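Local coordinates for protein 3,5-epimerase/4-reductase (Arabidopsis thaliana, PDB 4QQR) that catalyses the 3,5-epimerization of dTDP-4-keto-6-deoxyglucose and the NADPH-dependent reduction of the product to dTDP-L-rhamnose, at residues 14-19 with 57-62; 62-67 with 106-111; 93-98 with 153-158; 100-105 with 158-163; 213-218 with 273-278. All blocks are in the same frame, centred on the assembly; numbering follows the deposited sequence.

Contact 1 of 5, residues 14-19 with 57-62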
# COMPACT_ATOMS: atom_id res chain seq x y z
N ASN A 14 -11.89 25.51 -11.96
CA ASN A 14 -13.07 24.77 -11.53
C ASN A 14 -12.62 23.60 -10.70
O ASN A 14 -12.09 22.63 -11.23
CB ASN A 14 -13.85 24.26 -12.75
CG ASN A 14 -15.15 23.56 -12.37
OD1 ASN A 14 -15.54 23.53 -11.20
ND2 ASN A 14 -15.83 23.01 -13.37
N PHE A 15 -12.83 23.66 -9.39
CA PHE A 15 -12.23 22.65 -8.52
C PHE A 15 -13.20 21.57 -8.10
O PHE A 15 -14.31 21.87 -7.65
CB PHE A 15 -11.60 23.26 -7.27
CG PHE A 15 -10.47 24.21 -7.55
CD1 PHE A 15 -9.91 24.31 -8.82
CD2 PHE A 15 -9.96 25.01 -6.55
CE1 PHE A 15 -8.87 25.18 -9.07
CE2 PHE A 15 -8.92 25.88 -6.79
CZ PHE A 15 -8.37 25.97 -8.05
N LEU A 16 -12.76 20.32 -8.24
CA LEU A 16 -13.47 19.20 -7.65
C LEU A 16 -12.79 18.91 -6.31
O LEU A 16 -11.58 18.73 -6.25
CB LEU A 16 -13.44 17.98 -8.57
CG LEU A 16 -14.16 16.71 -8.08
CD1 LEU A 16 -15.65 16.98 -7.81
CD2 LEU A 16 -13.99 15.55 -9.07
N ILE A 17 -13.58 18.91 -5.24
CA ILE A 17 -13.03 18.70 -3.91
C ILE A 17 -13.65 17.47 -3.25
O ILE A 17 -14.86 17.28 -3.32
CB ILE A 17 -13.24 19.95 -3.02
CG1 ILE A 17 -12.56 21.17 -3.67
CG2 ILE A 17 -12.70 19.70 -1.62
CD1 ILE A 17 -12.91 22.51 -3.02
N TYR A 18 -12.82 16.64 -2.64
CA TYR A 18 -13.33 15.49 -1.90
C TYR A 18 -13.15 15.67 -0.40
O TYR A 18 -12.09 16.09 0.06
CB TYR A 18 -12.71 14.17 -2.41
CG TYR A 18 -13.33 13.75 -3.72
CD1 TYR A 18 -12.77 14.15 -4.94
CD2 TYR A 18 -14.51 13.01 -3.76
CE1 TYR A 18 -13.35 13.79 -6.14
CE2 TYR A 18 -15.10 12.65 -4.96
CZ TYR A 18 -14.51 13.04 -6.15
OH TYR A 18 -15.09 12.69 -7.34
N GLY A 19 -14.22 15.40 0.35
CA GLY A 19 -14.22 15.56 1.79
C GLY A 19 -14.91 16.81 2.34
O GLY A 19 -14.29 17.54 3.12
N GLU A 57 -16.77 13.81 -15.16
CA GLU A 57 -17.51 14.19 -16.36
C GLU A 57 -18.63 15.20 -16.08
O GLU A 57 -18.86 16.12 -16.86
CB GLU A 57 -18.02 12.95 -17.08
CG GLU A 57 -16.92 11.92 -17.33
CD GLU A 57 -17.09 11.16 -18.63
OE1 GLU A 57 -17.05 11.81 -19.70
OE2 GLU A 57 -17.26 9.92 -18.57
N SER A 58 -19.30 15.02 -14.94
CA SER A 58 -20.34 15.94 -14.50
C SER A 58 -19.79 17.34 -14.18
O SER A 58 -20.39 18.34 -14.58
CB SER A 58 -21.08 15.35 -13.30
OG SER A 58 -22.05 16.24 -12.80
N VAL A 59 -18.66 17.42 -13.48
CA VAL A 59 -18.07 18.70 -13.04
C VAL A 59 -17.13 19.31 -14.08
O VAL A 59 -16.96 20.54 -14.14
CB VAL A 59 -17.31 18.54 -11.71
CG1 VAL A 59 -16.72 19.87 -11.24
CG2 VAL A 59 -18.23 17.98 -10.66
N LYS A 60 -16.53 18.45 -14.90
CA LYS A 60 -15.51 18.86 -15.85
C LYS A 60 -14.47 19.76 -15.18
O LYS A 60 -14.23 20.89 -15.63
CB LYS A 60 -16.14 19.56 -17.06
CG LYS A 60 -17.14 18.70 -17.82
CD LYS A 60 -18.27 19.55 -18.43
CE LYS A 60 -19.61 18.81 -18.41
NZ LYS A 60 -20.21 18.65 -19.76
N PRO A 61 -13.86 19.28 -14.08
CA PRO A 61 -13.01 20.14 -13.25
C PRO A 61 -11.70 20.48 -13.94
O PRO A 61 -11.29 19.75 -14.84
CB PRO A 61 -12.71 19.27 -12.03
CG PRO A 61 -12.70 17.87 -12.60
CD PRO A 61 -13.77 17.86 -13.67
N SER A 62 -11.07 21.58 -13.55
CA SER A 62 -9.75 21.90 -14.06
C SER A 62 -8.68 21.27 -13.16
O SER A 62 -7.56 20.98 -13.61
CB SER A 62 -9.55 23.42 -14.13
OG SER A 62 -9.56 23.99 -12.83
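N14 and P61 bring the two backbones closest, with their CA atoms 4.9 Å apart. Strand 14-18 leads away from this point, and 57-59 is the last turn of helix 49-59. K60, with positive phi, leads 60-62 out of the helix. S62 N donates to N14 O at 2.7 Å, with the donor in the carbonyl plane. The return bond uses a side chain: N14 N donates to S62 OG at 2.9 Å. S62 OG sits between its own backbone N and carbonyl carbon (chi1 66°), which turns it to N14. S62 thus grips both N and O of the N14 backbone.

With CG anti to the backbone N (chi1 -176°), the N14 side chain is carried toward the helix end. N14 ND2 makes a weak, bent bond to V59 O at 2.8 Å, a carbonyl of the last helical turn. N14 OD1 rests near V59 CG1 at 3.8 Å. Two apolar contacts follow. L16 CB packs on P61 CB at 3.8 Å, and L16 CD1 meets V59 CG2 at 4.0 Å. S62 OG lies at the edge of the F15 ring.

L16 also touches D55 and I56 of helix 49-59, and V59 touches T40. Helix 49-59 links strand 38-41 to strand 63-66 in this Rossmann sheet, and strand 14-18 lies between those two strands.

Contact 2 of 5, residues 62-67 with 106-111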
# COMPACT_ATOMS: atom_id res chain seq x y z
N SER A 62 -11.07 21.58 -13.55
CA SER A 62 -9.75 21.90 -14.06
C SER A 62 -8.68 21.27 -13.16
O SER A 62 -7.56 20.98 -13.61
CB SER A 62 -9.55 23.42 -14.13
OG SER A 62 -9.56 23.99 -12.83
N HIS A 63 -9.02 21.10 -11.87
CA HIS A 63 -8.12 20.50 -10.88
C HIS A 63 -8.97 19.75 -9.85
O HIS A 63 -10.18 20.00 -9.76
CB HIS A 63 -7.26 21.55 -10.15
CG HIS A 63 -6.52 22.50 -11.05
ND1 HIS A 63 -7.15 23.43 -11.86
CD2 HIS A 63 -5.19 22.69 -11.23
CE1 HIS A 63 -6.24 24.12 -12.52
NE2 HIS A 63 -5.04 23.70 -12.15
N VAL A 64 -8.35 18.86 -9.08
CA VAL A 64 -9.04 18.00 -8.10
C VAL A 64 -8.33 18.06 -6.76
O VAL A 64 -7.11 18.07 -6.70
CB VAL A 64 -9.10 16.51 -8.58
CG1 VAL A 64 -9.67 15.59 -7.49
CG2 VAL A 64 -9.90 16.37 -9.87
N PHE A 65 -9.09 18.10 -5.67
CA PHE A 65 -8.52 18.19 -4.33
C PHE A 65 -8.99 17.02 -3.48
O PHE A 65 -10.18 16.79 -3.34
CB PHE A 65 -8.93 19.50 -3.67
CG PHE A 65 -8.27 20.70 -4.25
CD1 PHE A 65 -8.66 21.20 -5.49
CD2 PHE A 65 -7.24 21.35 -3.56
CE1 PHE A 65 -8.04 22.31 -6.04
CE2 PHE A 65 -6.61 22.47 -4.11
CZ PHE A 65 -7.01 22.95 -5.34
N ASN A 66 -8.04 16.27 -2.94
CA ASN A 66 -8.38 15.15 -2.08
C ASN A 66 -8.17 15.48 -0.59
O ASN A 66 -7.06 15.40 -0.06
CB ASN A 66 -7.57 13.91 -2.48
CG ASN A 66 -7.68 12.79 -1.46
OD1 ASN A 66 -8.72 12.62 -0.82
ND2 ASN A 66 -6.61 12.03 -1.30
N ALA A 67 -9.24 15.86 0.08
CA ALA A 67 -9.16 16.10 1.51
C ALA A 67 -9.93 15.00 2.23
O ALA A 67 -10.23 15.12 3.41
CB ALA A 67 -9.72 17.46 1.85
N LEU A 106 -5.51 15.34 -15.19
CA LEU A 106 -5.90 16.23 -14.08
C LEU A 106 -4.91 16.20 -12.91
O LEU A 106 -4.53 15.11 -12.40
CB LEU A 106 -7.31 15.87 -13.59
CG LEU A 106 -8.59 16.64 -13.97
CD1 LEU A 106 -8.35 17.83 -14.92
CD2 LEU A 106 -9.69 15.70 -14.52
N VAL A 107 -4.49 17.39 -12.48
CA VAL A 107 -3.70 17.56 -11.25
C VAL A 107 -4.55 17.31 -10.00
O VAL A 107 -5.68 17.77 -9.86
CB VAL A 107 -3.07 18.95 -11.16
CG1 VAL A 107 -2.36 19.12 -9.82
CG2 VAL A 107 -2.09 19.17 -12.32
N LEU A 108 -3.98 16.54 -9.09
CA LEU A 108 -4.66 16.14 -7.88
C LEU A 108 -3.83 16.64 -6.70
O LEU A 108 -2.68 16.26 -6.52
CB LEU A 108 -4.77 14.62 -7.85
CG LEU A 108 -5.05 14.00 -6.50
CD1 LEU A 108 -6.39 14.50 -6.01
CD2 LEU A 108 -5.03 12.50 -6.63
N ILE A 109 -4.43 17.51 -5.91
CA ILE A 109 -3.81 17.98 -4.68
C ILE A 109 -4.20 17.03 -3.56
O ILE A 109 -5.36 17.01 -3.13
CB ILE A 109 -4.29 19.38 -4.32
CG1 ILE A 109 -3.96 20.34 -5.47
CG2 ILE A 109 -3.66 19.82 -3.01
CD1 ILE A 109 -2.45 20.54 -5.74
N ASN A 110 -3.25 16.23 -3.12
CA ASN A 110 -3.49 15.24 -2.07
C ASN A 110 -2.95 15.70 -0.69
O ASN A 110 -1.75 15.73 -0.45
CB ASN A 110 -2.91 13.89 -2.51
CG ASN A 110 -3.06 12.80 -1.47
OD1 ASN A 110 -4.17 12.45 -1.09
ND2 ASN A 110 -1.94 12.23 -1.05
N TYR A 111 -3.87 16.10 0.19
CA TYR A 111 -3.56 16.43 1.57
C TYR A 111 -3.24 15.17 2.34
O TYR A 111 -4.00 14.21 2.34
CB TYR A 111 -4.75 17.17 2.19
CG TYR A 111 -5.01 18.49 1.50
CD1 TYR A 111 -4.25 19.62 1.81
CD2 TYR A 111 -5.96 18.60 0.50
CE1 TYR A 111 -4.46 20.81 1.16
CE2 TYR A 111 -6.18 19.79 -0.15
CZ TYR A 111 -5.43 20.89 0.19
OH TYR A 111 -5.66 22.08 -0.46
O HOH W 1 -5.00 19.89 -14.11
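F65 lays one ring face against I109, whose CG1 stands 4.0 Å from the ring centre in a CH-pi contact. The two side chains lie side by side. Y111 crosses from further along, with its OH at the edge of the F65 ring, 3.6 Å from F65 CD2. That hydroxyl is hydrogen-bonded to S207. An alanine in place of Y111 would probably leave S207 without this partner and open a gap beside F65 and A67.

Strands 63-66 and 107-113 are parallel neighbours in the Rossmann sheet, joined by helix 80-103 in a beta-alpha-beta crossover. The axes of 63-66 and 107-111 differ by 16°. V64 N, I109 N, N66 N and Y111 N donate in turn to V107 O, V64 O, I109 O and N66 O. Y111 probably also binds NADPH, as in relatives.

The other sheet face carries V64, L108, N66 and N110. V64 CG1 meets L108 CD1 at 3.8 Å. CG is anti to the backbone N in both asparagines (chi1 169° in N66), which sets their amides alongside, planes 17° apart. N66 ND2 is directed at N110 OD1, at a doubtful length. N66 OD1 accepts from A68 N. One water bridges S62 O and V107 N.

Contact 3 of 5, residues 93-98 with 153-158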
# COMPACT_ATOMS: atom_id res chain seq x y z
N GLY A 93 -9.06 3.87 -2.37
CA GLY A 93 -9.77 5.02 -2.88
C GLY A 93 -8.88 6.15 -3.36
O GLY A 93 -9.12 6.72 -4.42
N THR A 94 -7.85 6.48 -2.58
CA THR A 94 -6.88 7.50 -2.98
C THR A 94 -6.10 7.06 -4.24
O THR A 94 -5.84 7.88 -5.14
CB THR A 94 -5.86 7.76 -1.86
OG1 THR A 94 -6.53 7.81 -0.61
CG2 THR A 94 -5.14 9.05 -2.09
N LEU A 95 -5.70 5.80 -4.28
CA LEU A 95 -5.00 5.29 -5.44
C LEU A 95 -5.92 5.31 -6.67
O LEU A 95 -5.49 5.69 -7.76
CB LEU A 95 -4.41 3.90 -5.19
CG LEU A 95 -2.99 3.75 -4.62
CD1 LEU A 95 -2.13 4.95 -4.92
CD2 LEU A 95 -2.99 3.48 -3.15
N THR A 96 -7.18 4.90 -6.50
CA THR A 96 -8.18 4.95 -7.58
C THR A 96 -8.39 6.37 -8.09
O THR A 96 -8.44 6.59 -9.31
CB THR A 96 -9.54 4.36 -7.16
OG1 THR A 96 -9.42 2.93 -7.05
CG2 THR A 96 -10.60 4.66 -8.19
N LEU A 97 -8.50 7.32 -7.17
CA LEU A 97 -8.64 8.74 -7.53
C LEU A 97 -7.42 9.26 -8.29
O LEU A 97 -7.57 9.94 -9.30
CB LEU A 97 -8.94 9.61 -6.30
CG LEU A 97 -9.07 11.12 -6.55
CD1 LEU A 97 -10.30 11.47 -7.35
CD2 LEU A 97 -9.09 11.86 -5.26
N ALA A 98 -6.22 8.94 -7.81
CA ALA A 98 -4.99 9.37 -8.49
C ALA A 98 -4.93 8.85 -9.92
O ALA A 98 -4.47 9.54 -10.82
CB ALA A 98 -3.79 8.89 -7.71
N GLU A 153 4.41 6.59 -0.78
CA GLU A 153 5.43 6.03 -1.65
C GLU A 153 4.83 5.66 -3.01
O GLU A 153 5.42 5.95 -4.05
CB GLU A 153 6.09 4.81 -1.00
CG GLU A 153 7.11 4.09 -1.90
CD GLU A 153 8.54 4.59 -1.73
OE1 GLU A 153 8.76 5.58 -0.97
OE2 GLU A 153 9.45 3.98 -2.34
N LEU A 154 3.66 5.03 -3.00
CA LEU A 154 2.96 4.69 -4.24
C LEU A 154 2.60 5.91 -5.08
O LEU A 154 2.77 5.90 -6.30
CB LEU A 154 1.70 3.87 -3.93
CG LEU A 154 2.02 2.50 -3.34
CD1 LEU A 154 0.78 1.85 -2.76
CD2 LEU A 154 2.70 1.63 -4.40
N LEU A 155 2.11 6.96 -4.43
CA LEU A 155 1.74 8.17 -5.16
C LEU A 155 2.91 8.82 -5.90
O LEU A 155 2.70 9.62 -6.81
CB LEU A 155 1.04 9.16 -4.23
CG LEU A 155 -0.32 8.68 -3.73
CD1 LEU A 155 -0.95 9.68 -2.77
CD2 LEU A 155 -1.25 8.41 -4.90
N LYS A 156 4.14 8.46 -5.52
CA LYS A 156 5.35 8.93 -6.22
C LYS A 156 5.32 8.53 -7.70
O LYS A 156 5.99 9.16 -8.53
CB LYS A 156 6.64 8.36 -5.59
CG LYS A 156 7.18 9.05 -4.34
CD LYS A 156 8.53 8.41 -3.94
CE LYS A 156 9.14 8.99 -2.66
NZ LYS A 156 10.20 10.02 -2.94
N ASN A 157 4.59 7.46 -8.01
CA ASN A 157 4.50 6.95 -9.38
C ASN A 157 3.47 7.68 -10.23
O ASN A 157 3.43 7.47 -11.45
CB ASN A 157 4.20 5.45 -9.39
CG ASN A 157 5.21 4.64 -8.60
OD1 ASN A 157 6.38 4.56 -8.98
ND2 ASN A 157 4.76 4.01 -7.52
N TYR A 158 2.63 8.52 -9.60
CA TYR A 158 1.65 9.33 -10.33
C TYR A 158 2.13 10.76 -10.49
O TYR A 158 1.96 11.57 -9.59
CB TYR A 158 0.28 9.34 -9.64
CG TYR A 158 -0.33 7.98 -9.49
CD1 TYR A 158 -1.34 7.55 -10.34
CD2 TYR A 158 0.11 7.10 -8.50
CE1 TYR A 158 -1.89 6.29 -10.21
CE2 TYR A 158 -0.44 5.84 -8.36
CZ TYR A 158 -1.44 5.44 -9.21
OH TYR A 158 -1.98 4.18 -9.07
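L95 and A98 of helix 80-103 meet L154, L155 and Y158 through apolar contacts and one CH-pi contact. Among the apolar contacts, L95 CD1 touches three residues. L95 CD1 lies 3.6 Å from L155 CD2 and 3.9 Å from Y158 CE2, and it also reaches L154 CB. L95 crosses the L154 and Y158 side chains at about a right angle. L155 CD2 also reaches A98 CB at 3.8 Å, so this methyl touches both L95 and A98.

The CH-pi contact is made by A98. A98 CB lies over one face of the Y158 ring, 4.0 Å from its centre and 17° off the ring normal. Y158 holds CG anti to the carbonyl carbon (chi1 -59°), which brings the ring to A98. L155 O lies in the plane of the ring, at its edge.

Within 153-158, L155 to Y158 form a type I beta turn, and N157 ND2 makes a weak bond to L154 O.

M150 of the second subunit packs on L154, and I87 of the second subunit packs on Y158. Helices 80-103 and 143-155 thus pack together at the subunit interface. This is consistent with the four-helix dimer interface of extended short-chain dehydrogenases.

Contact 4 of 5, residues 100-105 with 158-163. With ZN (zinc ion), chain D.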
# COMPACT_ATOMS: atom_id res chain seq x y z
N ILE A 100 -7.45 7.79 -12.06
CA ILE A 100 -8.43 8.45 -12.90
C ILE A 100 -7.99 9.88 -13.26
O ILE A 100 -8.12 10.31 -14.41
CB ILE A 100 -9.82 8.41 -12.21
CG1 ILE A 100 -10.32 6.97 -12.10
CG2 ILE A 100 -10.84 9.28 -12.95
CD1 ILE A 100 -11.56 6.81 -11.24
N CYS A 101 -7.46 10.61 -12.28
CA CYS A 101 -6.95 11.94 -12.56
C CYS A 101 -5.75 11.88 -13.53
O CYS A 101 -5.63 12.71 -14.44
CB CYS A 101 -6.58 12.68 -11.28
SG CYS A 101 -7.97 13.08 -10.18
N ARG A 102 -4.87 10.90 -13.34
CA ARG A 102 -3.70 10.78 -14.18
C ARG A 102 -4.10 10.49 -15.62
O ARG A 102 -3.65 11.18 -16.55
CB ARG A 102 -2.76 9.70 -13.66
CG ARG A 102 -1.49 9.60 -14.45
CD ARG A 102 -0.72 8.36 -14.08
NE ARG A 102 0.35 8.10 -15.05
CZ ARG A 102 0.21 7.30 -16.11
NH1 ARG A 102 -0.94 6.68 -16.33
NH2 ARG A 102 1.23 7.13 -16.93
N GLU A 103 -4.96 9.49 -15.81
CA GLU A 103 -5.52 9.21 -17.12
C GLU A 103 -6.09 10.47 -17.78
O GLU A 103 -5.88 10.70 -18.97
CB GLU A 103 -6.58 8.11 -17.03
CG GLU A 103 -6.79 7.32 -18.35
CD GLU A 103 -7.95 7.85 -19.22
OE1 GLU A 103 -8.76 8.68 -18.72
OE2 GLU A 103 -8.04 7.42 -20.41
N LYS A 104 -6.79 11.30 -17.00
CA LYS A 104 -7.47 12.47 -17.56
C LYS A 104 -6.60 13.73 -17.64
O LYS A 104 -7.08 14.79 -18.04
CB LYS A 104 -8.80 12.75 -16.85
CG LYS A 104 -9.82 11.64 -17.05
CD LYS A 104 -11.23 12.18 -17.15
CE LYS A 104 -12.23 11.13 -17.67
NZ LYS A 104 -13.60 11.70 -17.89
N GLY A 105 -5.33 13.60 -17.26
CA GLY A 105 -4.43 14.75 -17.27
C GLY A 105 -4.65 15.72 -16.13
O GLY A 105 -4.05 16.78 -16.08
N TYR A 158 2.63 8.52 -9.60
CA TYR A 158 1.65 9.33 -10.33
C TYR A 158 2.13 10.76 -10.49
O TYR A 158 1.96 11.57 -9.59
CB TYR A 158 0.28 9.34 -9.64
CG TYR A 158 -0.33 7.98 -9.49
CD1 TYR A 158 -1.34 7.55 -10.34
CD2 TYR A 158 0.11 7.10 -8.50
CE1 TYR A 158 -1.89 6.29 -10.21
CE2 TYR A 158 -0.44 5.84 -8.36
CZ TYR A 158 -1.44 5.44 -9.21
OH TYR A 158 -1.98 4.18 -9.07
N GLU A 159 2.68 11.08 -11.65
CA GLU A 159 3.30 12.38 -11.89
C GLU A 159 2.37 13.57 -11.81
O GLU A 159 2.82 14.72 -11.86
CB GLU A 159 3.96 12.39 -13.27
CG GLU A 159 3.02 12.82 -14.37
CD GLU A 159 3.19 12.03 -15.65
OE1 GLU A 159 4.35 11.82 -16.09
OE2 GLU A 159 2.15 11.61 -16.20
N ASN A 160 1.06 13.32 -11.72
CA ASN A 160 0.07 14.39 -11.69
C ASN A 160 -0.36 14.74 -10.26
O ASN A 160 -1.10 15.69 -10.04
CB ASN A 160 -1.16 13.93 -12.47
CG ASN A 160 -1.87 12.79 -11.77
OD1 ASN A 160 -1.23 11.85 -11.29
ND2 ASN A 160 -3.19 12.89 -11.66
N VAL A 161 0.10 13.95 -9.31
CA VAL A 161 -0.32 14.09 -7.93
C VAL A 161 0.66 14.96 -7.15
O VAL A 161 1.88 14.86 -7.31
CB VAL A 161 -0.42 12.70 -7.26
CG1 VAL A 161 -0.69 12.81 -5.76
CG2 VAL A 161 -1.49 11.90 -7.93
N CYS A 162 0.10 15.84 -6.32
CA CYS A 162 0.90 16.68 -5.45
C CYS A 162 0.57 16.37 -3.98
O CYS A 162 -0.41 16.88 -3.43
CB CYS A 162 0.67 18.15 -5.77
SG CYS A 162 1.66 19.29 -4.76
N THR A 163 1.40 15.52 -3.37
CA THR A 163 1.26 15.14 -1.98
C THR A 163 1.80 16.19 -1.01
O THR A 163 2.95 16.64 -1.11
CB THR A 163 1.94 13.81 -1.72
OG1 THR A 163 1.22 12.80 -2.41
CG2 THR A 163 1.97 13.46 -0.24
ZN ZN D . 3.10 10.32 -18.12
O HOH W 2 2.82 9.12 -13.60
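R102 and N160 meet where helix 80-103 ends against the type I turn, Y158 to V161, that leads into strand 161-166. R102 CA and N160 CA are 5.8 Å apart. G105 closes the helix with a Schellman motif. N160 places CG between its backbone N and carbonyl carbon (chi1 67°), and its amide crosses the R102 chain at about a right angle. N160 OD1 lies 3.5 Å from R102 CB. N160 ND2 lies 3.4 Å from C101 CB, and it gives its hydrogen bond to L106 O.

The R102 chain is extended from CG to NE. R102 CD passes Y158 CD1 at 3.9 Å. The guanidinium stands steeply to that ring, the planes 81° apart. R102 NE donates to a water at 3.0 Å, which also accepts from E159 N at 2.8 Å. The E159 carboxylate is nearby but not in contact: R102 NE to E159 OE2 is 4.1 Å.

E159 OE2 binds a zinc ion at 2.5 Å, and E80 of the second subunit is the other protein ligand. R102 NH2 also makes a salt bridge to E80 of the second subunit. Nearness to zinc and arginine would probably favour charged forms of both glutamates. The arrangement is the end of one Rossmann helix packed on the turn that leads from helix 143-155 into strand 161-166, here with a zinc ion bridging two subunits.

Contact 5 of 5, residues 213-218 with 273-278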
# COMPACT_ATOMS: atom_id res chain seq x y z
N ARG A 213 -0.53 26.47 -10.13
CA ARG A 213 0.79 26.40 -10.75
C ARG A 213 1.11 25.02 -11.25
O ARG A 213 2.24 24.75 -11.65
CB ARG A 213 1.86 26.82 -9.77
CG ARG A 213 1.71 28.23 -9.29
CD ARG A 213 2.88 28.62 -8.39
NE ARG A 213 2.59 29.84 -7.65
CZ ARG A 213 3.40 30.40 -6.78
NH1 ARG A 213 4.59 29.86 -6.51
NH2 ARG A 213 3.02 31.52 -6.16
N ASN A 214 0.13 24.13 -11.19
CA ASN A 214 0.32 22.72 -11.55
C ASN A 214 1.53 22.02 -10.89
O ASN A 214 2.27 21.28 -11.54
CB ASN A 214 0.36 22.59 -13.07
CG ASN A 214 -0.84 23.25 -13.74
OD1 ASN A 214 -1.99 23.01 -13.37
ND2 ASN A 214 -0.57 24.11 -14.72
N LEU A 215 1.72 22.26 -9.59
CA LEU A 215 2.83 21.64 -8.85
C LEU A 215 2.60 20.14 -8.63
O LEU A 215 1.47 19.69 -8.54
CB LEU A 215 3.06 22.34 -7.51
CG LEU A 215 3.51 23.79 -7.64
CD1 LEU A 215 3.91 24.35 -6.27
CD2 LEU A 215 4.66 23.88 -8.63
N THR A 216 3.69 19.38 -8.54
CA THR A 216 3.59 17.93 -8.36
C THR A 216 4.75 17.38 -7.54
O THR A 216 5.70 18.10 -7.26
CB THR A 216 3.48 17.18 -9.72
OG1 THR A 216 4.32 17.82 -10.70
CG2 THR A 216 2.05 17.21 -10.23
N GLY A 217 4.68 16.11 -7.16
CA GLY A 217 5.66 15.52 -6.28
C GLY A 217 5.27 15.75 -4.83
O GLY A 217 4.13 16.11 -4.51
N ILE A 218 6.23 15.55 -3.93
CA ILE A 218 5.99 15.69 -2.51
C ILE A 218 6.39 17.09 -2.02
O ILE A 218 7.43 17.60 -2.41
CB ILE A 218 6.75 14.60 -1.72
CG1 ILE A 218 6.16 13.22 -2.03
CG2 ILE A 218 6.70 14.86 -0.22
CD1 ILE A 218 7.01 12.03 -1.56
N LYS A 273 9.37 26.95 0.78
CA LYS A 273 9.78 28.36 0.89
C LYS A 273 10.35 28.91 -0.40
O LYS A 273 10.12 30.07 -0.76
CB LYS A 273 10.82 28.54 2.00
CG LYS A 273 11.19 29.99 2.27
CD LYS A 273 10.51 30.48 3.55
CE LYS A 273 10.88 31.91 3.88
NZ LYS A 273 10.00 32.85 3.18
N THR A 274 11.12 28.08 -1.10
CA THR A 274 11.68 28.45 -2.38
C THR A 274 10.57 28.78 -3.38
O THR A 274 10.67 29.73 -4.14
CB THR A 274 12.60 27.35 -2.92
OG1 THR A 274 13.80 27.31 -2.14
CG2 THR A 274 12.95 27.60 -4.38
N GLU A 275 9.49 27.99 -3.34
CA GLU A 275 8.34 28.21 -4.19
C GLU A 275 7.41 29.30 -3.64
O GLU A 275 6.65 29.90 -4.40
CB GLU A 275 7.55 26.90 -4.37
CG GLU A 275 6.41 26.97 -5.39
CD GLU A 275 6.90 27.22 -6.82
OE1 GLU A 275 7.91 26.58 -7.20
OE2 GLU A 275 6.30 28.07 -7.53
N PHE A 276 7.46 29.54 -2.33
CA PHE A 276 6.63 30.58 -1.69
C PHE A 276 7.42 31.41 -0.65
O PHE A 276 7.35 31.13 0.55
CB PHE A 276 5.40 29.94 -1.03
CG PHE A 276 4.43 29.33 -2.00
CD1 PHE A 276 3.45 30.10 -2.59
CD2 PHE A 276 4.53 27.99 -2.35
CE1 PHE A 276 2.57 29.54 -3.51
CE2 PHE A 276 3.66 27.42 -3.26
CZ PHE A 276 2.68 28.19 -3.84
N PRO A 277 8.17 32.43 -1.12
CA PRO A 277 9.03 33.28 -0.28
C PRO A 277 8.28 33.98 0.87
O PRO A 277 8.82 34.24 1.95
CB PRO A 277 9.56 34.33 -1.26
CG PRO A 277 9.49 33.65 -2.62
CD PRO A 277 8.26 32.79 -2.56
N GLU A 278 7.03 34.29 0.62
CA GLU A 278 6.15 34.92 1.59
C GLU A 278 5.76 33.99 2.75
O GLU A 278 5.11 34.43 3.71
CB GLU A 278 4.90 35.36 0.83
CG GLU A 278 4.93 34.72 -0.58
CD GLU A 278 3.55 34.53 -1.18
OE1 GLU A 278 3.46 33.77 -2.16
OE2 GLU A 278 2.59 35.15 -0.67
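The R213 guanidinium lies over one face of the F276 ring, their planes 22° apart. The two side chains meet tip to tip. F276 CE1 stands 3.2 Å above the guanidinium plane of R213, offset toward its rim, and R213 NH1 lies over the ring face, also toward the rim. E275 O and OE2 lie at the guanidinium edge, near its plane, and the F276 ring edge faces E278 OE1.

R213 NH1 makes a salt bridge to E275 OE2 at 2.7 Å, on the anti lone pair, and a second bond to E275 O at 2.9 Å. Together they fix the rotation of the guanidinium. With CG anti to the backbone N (chi1 -173°), E275 CG packs on L215 CD1 at 3.7 Å. L215 CD1 also comes within 4.3 Å of F276 CE2. An alanine at E275 would probably leave R213 with the carbonyl bond but without its charged mate, and L215 CD1 with a gap.

F276 also packs on I206, E209 and M210 of helix 200-212. The N214 Schellman motif ends that helix. R213, just after one helix, thus binds the backbone carbonyl and side-chain carboxylate of E275, the last residue of another, beside strand 217-220 of the Rossmann sheet.

In the fold
Contacts 1, 2, 4 and 5 all reach the same parallel sheet. Contacts 1 and 2 share S62, with centres about 9 Å apart. Contact 1 sets strand 14-18 against the lead-in to strand 63-66, and contact 2 pairs 63-66 with 107-111. Contact 4 adds strand 161-166: L106 O and N160 ND2 are 2.7 Å apart, probably hydrogen-bonded. Contact 5 follows at strand 217-220, where G217 N lies 3.1 Å from V161 O. Contact 3 shares Y158 with contact 4, and both touch the second subunit. The centre of contact 3 is about 11 Å from that of contact 2. Contact 2 holds Y111 of the likely NADPH site; the side chains of Y111 and F276 are about 11 Å apart.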